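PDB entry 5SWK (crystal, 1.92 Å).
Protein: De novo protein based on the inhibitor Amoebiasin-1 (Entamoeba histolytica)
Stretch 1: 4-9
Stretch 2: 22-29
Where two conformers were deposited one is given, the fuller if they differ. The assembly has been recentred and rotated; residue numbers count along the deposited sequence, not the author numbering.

Stretch 1, residues 4-9: MSLTED
Stretch 2 22-29: NKEIILHG

A short parallel pairing centred on Leu6 joins the two stretches, extended at both ends by polar side chains and bridging waters. Residues 22-29 form a strand. A weakly bonded strand around Ser5 and Leu6 runs beside it, and a 3-10 segment begins at Glu8. The directions of the touching parts differ by 38°.

Leu6 pairs with Ile25, their CA atoms 4.7 Å apart. Leu6 is extended (phi/psi -90/150), so its backbone reaches both neighbours of Ile25. Leu6 N donates to Glu24 O at 2.9 Å, and Ile26 N donates to Leu6 O at 2.9 Å. Beyond this pair, Thr7 CA makes a CA-H...O contact with Ile26 O at 3.5 Å.

Leu6 and Ile25 point to the same face of the sheet, and both are buried. Leu6 CB lies 4.4 Å from Ile25 CG1. Leu6 is m, m; Ile25 is m, t. Their apolar side chains suit buried positions. Ser5 (p) and Glu24 (t, t) point to the other face and are partly exposed. Ser5 OG comes within 3.9 Å of Ile26 CD1.

Lys23 (m, m, m, t) starts sideways, but its end comes nearer to stretch 1. Its CE packs 3.7 Å from Leu6 CD2, and its NZ donates to Met4 O at 2.8 Å. A long chain with a charged tip serves both contacts. A water links the same Met4 O (2.7 Å) to Glu24 N (3.0 Å).

Glu8 (m, p, chi3 -13°) bends its carboxylate to the strand. Glu8 OE2 accepts from His28 N at 2.9 Å, while Glu8 CG lies 3.8 Å from Leu27 CD2. One water joins Glu8 OE1 to Ile26 O, 2.8 Å from each. Another joins Glu8 OE2 to His28 O, 2.9 Å from each. The contact buries 471 Å², both sides summed.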

# COMPACT_ATOMS: atom_id res chain seq x y z
N MET D 4 2.21 -34.48 4.74
CA MET D 4 3.56 -34.08 4.34
C MET D 4 3.63 -32.57 4.07
O MET D 4 4.34 -31.85 4.76
CB MET D 4 4.00 -34.85 3.10
CG MET D 4 4.52 -36.25 3.40
SD MET D 4 4.70 -37.27 1.92
CE MET D 4 4.91 -38.89 2.66
N SER D 5 2.88 -32.11 3.07
CA SER D 5 2.86 -30.69 2.74
C SER D 5 1.46 -30.12 2.97
O SER D 5 0.47 -30.82 2.81
CB SER D 5 3.29 -30.46 1.29
OG SER D 5 2.44 -31.15 0.40
N LEU D 6 1.41 -28.85 3.35
CA LEU D 6 0.13 -28.19 3.58
C LEU D 6 -0.36 -27.54 2.29
O LEU D 6 0.45 -27.15 1.45
CB LEU D 6 0.24 -27.13 4.68
CG LEU D 6 0.64 -27.56 6.10
CD1 LEU D 6 0.08 -28.93 6.45
CD2 LEU D 6 2.14 -27.55 6.24
N THR D 7 -1.67 -27.46 2.14
CA THR D 7 -2.26 -26.83 0.96
C THR D 7 -3.39 -25.92 1.41
O THR D 7 -3.53 -25.65 2.60
CB THR D 7 -2.80 -27.87 -0.04
OG1 THR D 7 -3.81 -28.66 0.59
CG2 THR D 7 -1.68 -28.78 -0.52
N GLU D 8 -4.19 -25.45 0.45
CA GLU D 8 -5.28 -24.52 0.74
C GLU D 8 -6.21 -25.03 1.85
O GLU D 8 -6.77 -24.25 2.61
CB GLU D 8 -6.08 -24.23 -0.53
CG GLU D 8 -5.35 -23.36 -1.56
CD GLU D 8 -4.45 -24.14 -2.51
OE1 GLU D 8 -4.17 -25.34 -2.26
OE2 GLU D 8 -4.03 -23.55 -3.53
N ASP D 9 -6.36 -26.35 1.93
CA ASP D 9 -7.27 -26.94 2.91
C ASP D 9 -6.78 -26.80 4.34
O ASP D 9 -7.55 -26.98 5.28
CB ASP D 9 -7.49 -28.42 2.58
CG ASP D 9 -8.40 -28.62 1.38
OD1 ASP D 9 -9.02 -27.63 0.94
OD2 ASP D 9 -8.50 -29.76 0.89
N ASN D 22 12.01 -28.05 8.69
CA ASN D 22 11.37 -27.41 7.55
C ASN D 22 10.03 -28.05 7.25
O ASN D 22 9.84 -29.24 7.44
CB ASN D 22 12.25 -27.51 6.29
CG ASN D 22 13.64 -26.98 6.51
OD1 ASN D 22 13.84 -25.96 7.17
ND2 ASN D 22 14.63 -27.68 5.96
N LYS D 23 9.09 -27.24 6.80
CA LYS D 23 7.82 -27.75 6.30
C LYS D 23 7.46 -26.96 5.06
O LYS D 23 7.94 -25.85 4.86
CB LYS D 23 6.71 -27.64 7.35
CG LYS D 23 6.77 -28.72 8.43
CD LYS D 23 6.10 -30.01 7.97
CE LYS D 23 4.60 -29.83 7.79
NZ LYS D 23 3.91 -31.09 7.38
N GLU D 24 6.60 -27.54 4.22
CA GLU D 24 6.27 -26.92 2.96
C GLU D 24 4.78 -26.64 2.78
O GLU D 24 3.94 -27.51 2.99
CB GLU D 24 6.76 -27.81 1.81
CG GLU D 24 6.60 -27.20 0.44
CD GLU D 24 7.39 -27.96 -0.62
OE1 GLU D 24 7.20 -29.18 -0.74
OE2 GLU D 24 8.22 -27.32 -1.31
N ILE D 25 4.48 -25.40 2.40
CA ILE D 25 3.14 -25.00 2.01
C ILE D 25 3.11 -24.87 0.49
O ILE D 25 4.01 -24.28 -0.10
CB ILE D 25 2.74 -23.66 2.65
CG1 ILE D 25 2.96 -23.70 4.17
CG2 ILE D 25 1.30 -23.31 2.30
CD1 ILE D 25 2.85 -22.32 4.81
N ILE D 26 2.10 -25.45 -0.15
CA ILE D 26 1.99 -25.35 -1.59
C ILE D 26 0.62 -24.79 -1.96
O ILE D 26 -0.41 -25.33 -1.58
CB ILE D 26 2.19 -26.72 -2.27
CG1 ILE D 26 3.51 -27.35 -1.82
CG2 ILE D 26 2.16 -26.56 -3.79
CD1 ILE D 26 3.78 -28.73 -2.40
N LEU D 27 0.63 -23.69 -2.71
CA LEU D 27 -0.62 -23.03 -3.08
C LEU D 27 -0.64 -22.74 -4.57
O LEU D 27 0.37 -22.29 -5.13
CB LEU D 27 -0.79 -21.72 -2.30
CG LEU D 27 -0.70 -21.82 -0.78
CD1 LEU D 27 -0.54 -20.44 -0.19
CD2 LEU D 27 -1.95 -22.48 -0.22
N HIS D 28 -1.76 -23.01 -5.23
CA HIS D 28 -1.83 -22.72 -6.65
C HIS D 28 -1.91 -21.21 -6.86
O HIS D 28 -2.50 -20.49 -6.06
CB HIS D 28 -3.02 -23.41 -7.32
CG HIS D 28 -3.02 -23.31 -8.82
ND1 HIS D 28 -2.38 -24.23 -9.62
CD2 HIS D 28 -3.54 -22.38 -9.65
CE1 HIS D 28 -2.53 -23.88 -10.89
NE2 HIS D 28 -3.23 -22.76 -10.93
N GLY D 29 -1.30 -20.76 -7.94
CA GLY D 29 -1.23 -19.35 -8.28
C GLY D 29 -1.04 -19.22 -9.78
O GLY D 29 -0.61 -20.17 -10.46
O HOH W 1 6.57 -30.49 4.17
O HOH W 2 -1.99 -26.41 -3.63
O HOH W 3 -4.67 -20.82 -4.12